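Aldehyde dehydrogenase (Anabaena variabilis, PDB 4H7N) probably oxidises aldehydes to carboxylic acids with NAD+ as electron acceptor, as a member of the aldehyde dehydrogenase family. Local coordinates at residues A[255-266]-A[363-371]; A[386-397]-A[410-421]. All coordinates share one frame; numbering follows the deposited sequence.

Interaction 1: A[255-266]-A[363-371]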
loop_
_atom_site.group_PDB
_atom_site.type_symbol
_atom_site.label_atom_id
_atom_site.label_comp_id
_atom_site.label_asym_id
_atom_site.label_seq_id
_atom_site.Cartn_x
_atom_site.Cartn_y
_atom_site.Cartn_z
ATOM N N LEU A 255 -7.870 -33.006 5.041
ATOM C CA LEU A 255 -9.328 -33.118 5.072
ATOM C C LEU A 255 -9.952 -31.897 5.737
ATOM O O LEU A 255 -10.908 -31.289 5.214
ATOM C CB LEU A 255 -9.738 -34.419 5.768
ATOM C CG LEU A 255 -11.238 -34.542 5.988
ATOM C CD1 LEU A 255 -11.951 -34.615 4.646
ATOM C CD2 LEU A 255 -11.539 -35.705 6.907
ATOM N N TRP A 256 -9.431 -31.515 6.893
ATOM C CA TRP A 256 -9.952 -30.358 7.628
ATOM C C TRP A 256 -9.782 -29.083 6.797
ATOM O O TRP A 256 -10.704 -28.302 6.596
ATOM C CB TRP A 256 -9.301 -30.228 9.007
ATOM C CG TRP A 256 -9.862 -29.069 9.749
ATOM C CD1 TRP A 256 -11.056 -29.025 10.435
ATOM C CD2 TRP A 256 -9.315 -27.761 9.807
ATOM N NE1 TRP A 256 -11.260 -27.762 10.944
ATOM C CE2 TRP A 256 -10.211 -26.965 10.573
ATOM C CE3 TRP A 256 -8.133 -27.190 9.333
ATOM C CZ2 TRP A 256 -9.974 -25.618 10.832
ATOM C CZ3 TRP A 256 -7.905 -25.843 9.572
ATOM C CH2 TRP A 256 -8.824 -25.065 10.315
ATOM N N GLY A 257 -8.593 -28.906 6.266
ATOM C CA GLY A 257 -8.312 -27.754 5.471
ATOM C C GLY A 257 -9.166 -27.673 4.229
ATOM O O GLY A 257 -9.533 -26.574 3.844
ATOM N N ALA A 258 -9.511 -28.821 3.635
ATOM C CA ALA A 258 -10.339 -28.807 2.397
ATOM C C ALA A 258 -11.844 -28.696 2.620
ATOM O O ALA A 258 -12.524 -28.227 1.739
ATOM C CB ALA A 258 -10.060 -30.015 1.558
ATOM N N VAL A 259 -12.373 -29.137 3.768
ATOM C CA VAL A 259 -13.806 -29.195 3.909
ATOM C C VAL A 259 -14.408 -28.447 5.090
ATOM O O VAL A 259 -15.629 -28.366 5.189
ATOM C CB VAL A 259 -14.342 -30.645 3.843
ATOM C CG1 VAL A 259 -13.733 -31.374 2.660
ATOM C CG2 VAL A 259 -14.097 -31.373 5.147
ATOM N N VAL A 260 -13.588 -27.862 5.965
ATOM C CA VAL A 260 -14.107 -27.035 7.031
ATOM C C VAL A 260 -14.884 -25.901 6.363
ATOM O O VAL A 260 -14.517 -25.418 5.304
ATOM C CB VAL A 260 -13.003 -26.526 8.002
ATOM C CG1 VAL A 260 -12.055 -25.581 7.290
ATOM C CG2 VAL A 260 -13.634 -25.862 9.205
ATOM N N ASN A 261 -16.023 -25.583 6.948
ATOM C CA ASN A 261 -16.988 -24.635 6.404
ATOM C C ASN A 261 -17.474 -25.092 5.032
ATOM O O ASN A 261 -17.783 -24.278 4.168
ATOM C CB ASN A 261 -16.391 -23.212 6.313
ATOM C CG ASN A 261 -17.472 -22.121 6.400
ATOM O OD1 ASN A 261 -18.412 -22.241 7.166
ATOM N ND2 ASN A 261 -17.359 -21.101 5.580
ATOM N N THR A 262 -17.502 -26.399 4.813
ATOM C CA THR A 262 -17.908 -26.984 3.501
ATOM C C THR A 262 -17.000 -26.464 2.360
ATOM O O THR A 262 -17.405 -26.384 1.189
ATOM C CB THR A 262 -19.384 -26.718 3.195
ATOM O OG1 THR A 262 -20.180 -27.014 4.355
ATOM C CG2 THR A 262 -19.894 -27.614 2.080
ATOM N N GLY A 263 -15.773 -26.117 2.719
ATOM C CA GLY A 263 -14.811 -25.654 1.713
ATOM C C GLY A 263 -14.990 -24.227 1.247
ATOM O O GLY A 263 -14.288 -23.790 0.341
ATOM N N GLN A 264 -15.873 -23.484 1.914
ATOM C CA GLN A 264 -16.235 -22.123 1.539
ATOM C C GLN A 264 -15.296 -21.164 2.265
ATOM O O GLN A 264 -15.645 -20.570 3.276
ATOM C CB GLN A 264 -17.712 -21.837 1.903
ATOM C CG GLN A 264 -18.664 -22.790 1.202
ATOM C CD GLN A 264 -20.073 -22.728 1.745
ATOM O OE1 GLN A 264 -20.993 -22.287 1.048
ATOM N NE2 GLN A 264 -20.265 -23.184 3.006
ATOM N N SER A 265 -14.089 -21.016 1.707
ATOM C CA SER A 265 -13.039 -20.282 2.342
ATOM C C SER A 265 -11.951 -20.022 1.318
ATOM O O SER A 265 -11.543 -20.940 0.586
ATOM C CB SER A 265 -12.458 -21.040 3.501
ATOM O OG SER A 265 -11.412 -20.367 4.092
ATOM N N CYS A 266 -11.435 -18.787 1.360
ATOM C CA CYS A 266 -10.225 -18.367 0.597
ATOM C C CYS A 266 -9.040 -19.308 0.899
ATOM O O CYS A 266 -8.209 -19.552 0.033
ATOM C CB CYS A 266 -9.853 -16.897 0.975
ATOM S SG CYS A 266 -11.113 -15.751 0.359
ATOM N N GLU A 363 -9.752 -22.982 -11.366
ATOM C CA GLU A 363 -10.604 -21.886 -10.899
ATOM C C GLU A 363 -11.042 -22.164 -9.461
ATOM O O GLU A 363 -11.210 -23.309 -9.093
ATOM C CB GLU A 363 -11.821 -21.716 -11.807
ATOM C CG GLU A 363 -11.418 -21.375 -13.249
ATOM C CD GLU A 363 -12.561 -21.480 -14.255
ATOM O OE1 GLU A 363 -13.745 -21.500 -13.863
ATOM O OE2 GLU A 363 -12.260 -21.548 -15.467
ATOM N N GLU A 364 -11.225 -21.108 -8.671
ATOM C CA GLU A 364 -11.635 -21.236 -7.289
ATOM C C GLU A 364 -12.945 -22.031 -7.248
ATOM O O GLU A 364 -13.896 -21.709 -7.957
ATOM C CB GLU A 364 -11.792 -19.849 -6.607
ATOM C CG GLU A 364 -12.053 -19.910 -5.085
ATOM C CD GLU A 364 -11.787 -18.568 -4.333
ATOM O OE1 GLU A 364 -12.263 -17.527 -4.868
ATOM O OE2 GLU A 364 -11.108 -18.558 -3.230
ATOM N N THR A 365 -12.976 -23.055 -6.418
ATOM C CA THR A 365 -14.167 -23.911 -6.275
ATOM C C THR A 365 -15.040 -23.478 -5.078
ATOM O O THR A 365 -16.269 -23.406 -5.182
ATOM C CB THR A 365 -13.686 -25.370 -6.156
ATOM O OG1 THR A 365 -12.926 -25.708 -7.329
ATOM C CG2 THR A 365 -14.844 -26.353 -6.058
ATOM N N PHE A 366 -14.399 -23.165 -3.938
ATOM C CA PHE A 366 -15.132 -22.759 -2.743
ATOM C C PHE A 366 -16.132 -23.858 -2.343
ATOM O O PHE A 366 -17.262 -23.565 -1.942
ATOM C CB PHE A 366 -15.865 -21.432 -3.018
ATOM C CG PHE A 366 -15.529 -20.336 -2.068
ATOM C CD1 PHE A 366 -14.229 -19.853 -1.981
ATOM C CD2 PHE A 366 -16.507 -19.789 -1.231
ATOM C CE1 PHE A 366 -13.888 -18.819 -1.109
ATOM C CE2 PHE A 366 -16.164 -18.750 -0.348
ATOM C CZ PHE A 366 -14.872 -18.264 -0.302
ATOM N N GLY A 367 -15.706 -25.118 -2.465
ATOM C CA GLY A 367 -16.518 -26.281 -2.093
ATOM C C GLY A 367 -15.675 -27.357 -1.431
ATOM O O GLY A 367 -14.451 -27.208 -1.294
ATOM N N PRO A 368 -16.308 -28.480 -1.020
ATOM C CA PRO A 368 -15.575 -29.451 -0.204
ATOM C C PRO A 368 -14.939 -30.536 -1.084
ATOM O O PRO A 368 -15.138 -31.739 -0.866
ATOM C CB PRO A 368 -16.674 -30.026 0.685
ATOM C CG PRO A 368 -17.874 -30.058 -0.215
ATOM C CD PRO A 368 -17.729 -28.837 -1.125
ATOM N N ILE A 369 -14.168 -30.101 -2.058
ATOM C CA ILE A 369 -13.652 -30.997 -3.095
ATOM C C ILE A 369 -12.156 -31.214 -2.922
ATOM O O ILE A 369 -11.423 -30.273 -2.689
ATOM C CB ILE A 369 -13.859 -30.412 -4.489
ATOM C CG1 ILE A 369 -15.291 -29.936 -4.653
ATOM C CG2 ILE A 369 -13.554 -31.460 -5.548
ATOM C CD1 ILE A 369 -16.353 -30.959 -4.286
HETATM N N MSE A 370 -11.724 -32.467 -3.068
HETATM C CA MSE A 370 -10.348 -32.845 -2.832
HETATM C C MSE A 370 -9.898 -33.588 -4.065
HETATM O O MSE A 370 -10.063 -34.817 -4.139
HETATM C CB MSE A 370 -10.287 -33.726 -1.597
HETATM C CG MSE A 370 -10.477 -32.918 -0.326
HETATM SE SE MSE A 370 -10.740 -34.033 1.267
HETATM C CE MSE A 370 -12.569 -34.640 0.964
ATOM N N PRO A 371 -9.410 -32.869 -5.074
ATOM C CA PRO A 371 -8.769 -33.525 -6.218
ATOM C C PRO A 371 -7.319 -33.856 -5.898
ATOM O O PRO A 371 -6.548 -32.960 -5.513
ATOM C CB PRO A 371 -8.852 -32.449 -7.328
ATOM C CG PRO A 371 -8.947 -31.142 -6.606
ATOM C CD PRO A 371 -9.327 -31.404 -5.169
HETATM O O HOH W 1 -12.061 -26.994 -0.439
#
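The ring of F366 lies against the backbone of Q264 and S265, with S265 N above its centre and Q264 CA forming a CH-pi contact 4.0 Å from the F366 ring centroid, over the same face. One rim atom, F366 CE1, comes within 3.3 Å of S265 C. An off-rotamer first torsion, chi1 -124°, swings the ring towards this chain, while F366 O is buried by the contact without a polar partner. Q264 is itself fixed in its loop: its NE2 gives a nearly straight bond of 3.0 Å to N261 O, and its OE1 accepts from I309 N. This loop follows helix 247-259 and leads to C266, whose side chain lies near E232, the predicted active-site residue, so F366 packs beside the probable catalytic centre of the aldehyde dehydrogenase fold. Further along, P368 packs on T262 and V259: it lies side by side with the T262 side chain, and its CB meets V259 CG1 at 3.8 Å, the V259 side chain crossing it at about a right angle. Selenomethionine M370, second residue of strand 369-375, presses CG tightly on A258 CB (3.5 Å). The bend at its third torsion, chi3 -74°, carries CE towards V259 CG1, while SE touches L255 CD1 at 3.6 Å.

Interaction 2: A[386-397]-A[410-421]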
loop_
_atom_site.group_PDB
_atom_site.type_symbol
_atom_site.label_atom_id
_atom_site.label_comp_id
_atom_site.label_asym_id
_atom_site.label_seq_id
_atom_site.Cartn_x
_atom_site.Cartn_y
_atom_site.Cartn_z
ATOM N N ASN A 386 2.632 -24.142 -8.291
ATOM C CA ASN A 386 2.813 -22.745 -8.726
ATOM C C ASN A 386 2.069 -22.414 -10.034
ATOM O O ASN A 386 2.077 -21.261 -10.451
ATOM C CB ASN A 386 4.305 -22.406 -8.898
ATOM C CG ASN A 386 4.997 -22.093 -7.568
ATOM O OD1 ASN A 386 4.370 -21.681 -6.601
ATOM N ND2 ASN A 386 6.316 -22.213 -7.549
ATOM N N ASP A 387 1.432 -23.413 -10.644
ATOM C CA ASP A 387 0.666 -23.220 -11.876
ATOM C C ASP A 387 -0.766 -22.698 -11.599
ATOM O O ASP A 387 -1.759 -23.427 -11.745
ATOM C CB ASP A 387 0.586 -24.570 -12.633
ATOM C CG ASP A 387 -0.007 -24.422 -14.021
ATOM O OD1 ASP A 387 0.290 -23.381 -14.603
ATOM O OD2 ASP A 387 -0.783 -25.301 -14.485
ATOM N N THR A 388 -0.864 -21.442 -11.186
ATOM C CA THR A 388 -2.132 -20.881 -10.748
ATOM C C THR A 388 -2.009 -19.384 -10.865
ATOM O O THR A 388 -0.883 -18.857 -10.766
ATOM C CB THR A 388 -2.374 -21.254 -9.247
ATOM O OG1 THR A 388 -3.505 -20.560 -8.747
ATOM C CG2 THR A 388 -1.167 -20.884 -8.380
ATOM N N ILE A 389 -3.142 -18.699 -11.039
ATOM C CA ILE A 389 -3.177 -17.223 -10.953
ATOM C C ILE A 389 -3.368 -16.697 -9.550
ATOM O O ILE A 389 -3.336 -15.494 -9.316
ATOM C CB ILE A 389 -4.304 -16.612 -11.810
ATOM C CG1 ILE A 389 -5.664 -17.077 -11.297
ATOM C CG2 ILE A 389 -4.112 -16.988 -13.258
ATOM C CD1 ILE A 389 -6.759 -16.105 -11.656
ATOM N N TYR A 390 -3.487 -17.604 -8.589
ATOM C CA TYR A 390 -3.601 -17.244 -7.196
ATOM C C TYR A 390 -2.260 -17.361 -6.446
ATOM O O TYR A 390 -1.247 -17.769 -7.016
ATOM C CB TYR A 390 -4.633 -18.187 -6.550
ATOM C CG TYR A 390 -6.029 -17.954 -7.094
ATOM C CD1 TYR A 390 -6.715 -16.831 -6.707
ATOM C CD2 TYR A 390 -6.654 -18.817 -8.013
ATOM C CE1 TYR A 390 -7.999 -16.587 -7.166
ATOM C CE2 TYR A 390 -7.966 -18.584 -8.438
ATOM C CZ TYR A 390 -8.610 -17.456 -8.006
ATOM O OH TYR A 390 -9.883 -17.046 -8.353
ATOM N N GLY A 391 -2.261 -17.008 -5.166
ATOM C CA GLY A 391 -1.025 -17.052 -4.398
ATOM C C GLY A 391 -1.234 -16.658 -2.969
ATOM O O GLY A 391 -0.439 -15.904 -2.396
ATOM N N LEU A 392 -2.299 -17.207 -2.371
ATOM C CA LEU A 392 -2.657 -16.844 -1.035
ATOM C C LEU A 392 -1.878 -17.704 -0.026
ATOM O O LEU A 392 -1.108 -17.164 0.795
ATOM C CB LEU A 392 -4.186 -17.013 -0.822
ATOM C CG LEU A 392 -4.761 -16.367 0.412
ATOM C CD1 LEU A 392 -4.549 -14.860 0.451
ATOM C CD2 LEU A 392 -6.259 -16.626 0.582
ATOM N N SER A 393 -2.094 -19.027 -0.067
ATOM C CA SER A 393 -1.387 -19.918 0.856
ATOM C C SER A 393 -1.076 -21.261 0.227
ATOM O O SER A 393 -1.509 -21.555 -0.882
ATOM C CB SER A 393 -2.253 -20.175 2.123
ATOM O OG SER A 393 -3.369 -19.297 2.197
ATOM N N ALA A 394 -0.454 -22.123 1.022
ATOM C CA ALA A 394 -0.134 -23.488 0.637
ATOM C C ALA A 394 0.267 -24.316 1.856
ATOM O O ALA A 394 0.488 -23.793 2.936
ATOM C CB ALA A 394 0.990 -23.521 -0.403
ATOM N N ALA A 395 0.386 -25.607 1.657
ATOM C CA ALA A 395 0.864 -26.508 2.710
ATOM C C ALA A 395 1.872 -27.507 2.138
ATOM O O ALA A 395 1.691 -27.982 1.004
ATOM C CB ALA A 395 -0.292 -27.227 3.340
ATOM N N VAL A 396 2.884 -27.856 2.930
ATOM C CA VAL A 396 3.834 -28.894 2.552
ATOM C C VAL A 396 4.043 -29.811 3.729
ATOM O O VAL A 396 4.292 -29.333 4.837
ATOM C CB VAL A 396 5.215 -28.285 2.189
ATOM C CG1 VAL A 396 6.161 -29.376 1.726
ATOM C CG2 VAL A 396 5.063 -27.226 1.077
ATOM N N PHE A 397 4.005 -31.117 3.470
ATOM C CA PHE A 397 4.177 -32.153 4.456
ATOM C C PHE A 397 5.373 -32.993 4.093
ATOM O O PHE A 397 5.535 -33.452 2.945
ATOM C CB PHE A 397 2.970 -33.086 4.533
ATOM C CG PHE A 397 1.716 -32.430 4.993
ATOM C CD1 PHE A 397 0.946 -31.704 4.107
ATOM C CD2 PHE A 397 1.299 -32.544 6.317
ATOM C CE1 PHE A 397 -0.201 -31.078 4.524
ATOM C CE2 PHE A 397 0.128 -31.944 6.740
ATOM C CZ PHE A 397 -0.621 -31.220 5.830
ATOM N N GLN A 410 10.027 -22.466 -2.297
ATOM C CA GLN A 410 9.869 -22.339 -3.762
ATOM C C GLN A 410 8.506 -21.924 -4.199
ATOM O O GLN A 410 8.279 -21.700 -5.392
ATOM C CB GLN A 410 10.221 -23.655 -4.434
ATOM C CG GLN A 410 11.667 -24.001 -4.207
ATOM C CD GLN A 410 12.051 -25.314 -4.834
ATOM O OE1 GLN A 410 11.936 -25.489 -6.048
ATOM N NE2 GLN A 410 12.492 -26.250 -4.025
ATOM N N LEU A 411 7.575 -21.801 -3.245
ATOM C CA LEU A 411 6.211 -21.585 -3.634
ATOM C C LEU A 411 5.850 -20.104 -3.629
ATOM O O LEU A 411 6.216 -19.392 -2.710
ATOM C CB LEU A 411 5.285 -22.347 -2.684
ATOM C CG LEU A 411 5.522 -23.858 -2.618
ATOM C CD1 LEU A 411 4.495 -24.473 -1.646
ATOM C CD2 LEU A 411 5.341 -24.469 -4.001
ATOM N N ASN A 412 5.105 -19.677 -4.634
ATOM C CA ASN A 412 4.628 -18.318 -4.758
ATOM C C ASN A 412 3.334 -18.056 -3.944
ATOM O O ASN A 412 2.297 -17.769 -4.496
ATOM C CB ASN A 412 4.414 -17.998 -6.261
ATOM C CG ASN A 412 5.686 -18.179 -7.087
ATOM O OD1 ASN A 412 6.795 -17.909 -6.626
ATOM N ND2 ASN A 412 5.529 -18.684 -8.292
ATOM N N ALA A 413 3.431 -18.084 -2.623
ATOM C CA ALA A 413 2.293 -17.858 -1.732
ATOM C C ALA A 413 2.727 -17.191 -0.474
ATOM O O ALA A 413 3.864 -17.371 -0.027
ATOM C CB ALA A 413 1.597 -19.180 -1.405
ATOM N N GLY A 414 1.815 -16.438 0.135
ATOM C CA GLY A 414 2.153 -15.642 1.301
ATOM C C GLY A 414 2.367 -16.423 2.584
ATOM O O GLY A 414 3.220 -16.075 3.386
ATOM N N ALA A 415 1.554 -17.439 2.808
ATOM C CA ALA A 415 1.661 -18.222 4.066
ATOM C C ALA A 415 1.699 -19.730 3.791
ATOM O O ALA A 415 0.782 -20.270 3.174
ATOM C CB ALA A 415 0.525 -17.866 4.995
ATOM N N ILE A 416 2.787 -20.386 4.157
ATOM C CA ILE A 416 2.878 -21.772 3.901
ATOM C C ILE A 416 2.831 -22.513 5.230
ATOM O O ILE A 416 3.642 -22.301 6.126
ATOM C CB ILE A 416 4.149 -22.169 3.153
ATOM C CG1 ILE A 416 4.464 -21.176 1.998
ATOM C CG2 ILE A 416 4.118 -23.637 2.740
ATOM C CD1 ILE A 416 3.550 -21.238 0.830
ATOM N N SER A 417 1.892 -23.428 5.311
ATOM C CA SER A 417 1.806 -24.326 6.485
ATOM C C SER A 417 2.743 -25.500 6.281
ATOM O O SER A 417 2.797 -26.037 5.187
ATOM C CB SER A 417 0.361 -24.804 6.655
ATOM O OG SER A 417 -0.500 -23.734 7.062
ATOM N N ILE A 418 3.463 -25.890 7.348
ATOM C CA ILE A 418 4.491 -26.862 7.275
ATOM C C ILE A 418 4.140 -28.032 8.215
ATOM O O ILE A 418 4.004 -27.848 9.437
ATOM C CB ILE A 418 5.865 -26.266 7.704
ATOM C CG1 ILE A 418 6.245 -25.047 6.830
ATOM C CG2 ILE A 418 6.902 -27.342 7.587
ATOM C CD1 ILE A 418 6.508 -25.368 5.362
ATOM N N ASN A 419 3.917 -29.200 7.615
ATOM C CA ASN A 419 3.437 -30.405 8.337
ATOM C C ASN A 419 2.082 -30.217 8.961
ATOM O O ASN A 419 1.705 -30.928 9.853
ATOM C CB ASN A 419 4.502 -30.889 9.311
ATOM C CG ASN A 419 5.684 -31.424 8.559
ATOM O OD1 ASN A 419 5.516 -31.880 7.439
ATOM N ND2 ASN A 419 6.870 -31.352 9.130
ATOM N N ASP A 420 1.350 -29.271 8.392
ATOM C CA ASP A 420 -0.030 -28.974 8.718
ATOM C C ASP A 420 -0.662 -28.256 7.531
ATOM O O ASP A 420 0.033 -27.969 6.536
ATOM C CB ASP A 420 -0.070 -28.097 9.949
ATOM C CG ASP A 420 -1.301 -28.310 10.778
ATOM O OD1 ASP A 420 -2.380 -28.653 10.202
ATOM O OD2 ASP A 420 -1.187 -28.096 12.014
ATOM N N ALA A 421 -1.977 -27.989 7.594
ATOM C CA ALA A 421 -2.649 -27.295 6.491
ATOM C C ALA A 421 -3.592 -26.247 7.006
ATOM O O ALA A 421 -4.208 -26.418 8.069
ATOM C CB ALA A 421 -3.419 -28.277 5.599
HETATM O O HOH W 2 2.577 -19.120 -8.847
HETATM O O HOH W 3 1.097 -19.133 -6.591
#
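N386 bonds to the backbone of 410-412 with both ends of its amide. Its OD1 accepts from N412 N at 2.9 Å in an almost straight bond (175°), and its ND2 gives a hydrogen to Q410 O, 3.0 Å away and in the plane of the N386 amide. With CG anti to the carbonyl carbon (chi1 -80°), the amide reaches the 410-412 backbone and also stacks on that of N412, the planes 12° apart. One water joins N386 O to N412 ND2, and a second donates to Y390 O and N412 O. A leucine in place of N386 would probably leave N412 N and Q410 O without these partners, remove the amide stacked on N412 and free the 410-412 backbone to shift.

Further along the chain, strands 393-397 and 415-418 run parallel in a beta-alpha-beta unit whose helix, 401-408, packs on V396, I416 and I418. A394 and V396 each donate and accept: A394 N bonds to A415 O, S417 N to A394 O at 2.8 Å, V396 N to S417 O, and N419 N to V396 O at 2.8 Å. Bonds from G414 N and A415 N to L392 O are weak. S393 OG turns to D237 and N419 OD1 to A398 N, whereas D420 O is buried with no partner. Backbone pairing thus sets the strand register, and the N386 amide ties down the chain entering the second strand.

How the interactions relate
Both contacts are largely buried and both reach the same seven-stranded sheet, but they hold it differently. Interaction 1 packs the end of helix 247-259 and its following loop against the approach to and first residues of strand 369-375, with no direct hydrogen bond between its segments; van der Waals and CH-pi contacts do the work. Interaction 2 joins neighbouring strands through backbone hydrogen bonds, and its strand 415-418 pairs onward with the second subunit, so its chemistry is that of a sheet continuing across an interface. The two meet where C266 O packs on L392 CD2, beside predicted active-site E232, and where W256 CZ3 reaches A421 O. The more accessible end of interaction 2 is that of N386, Q410 and N412.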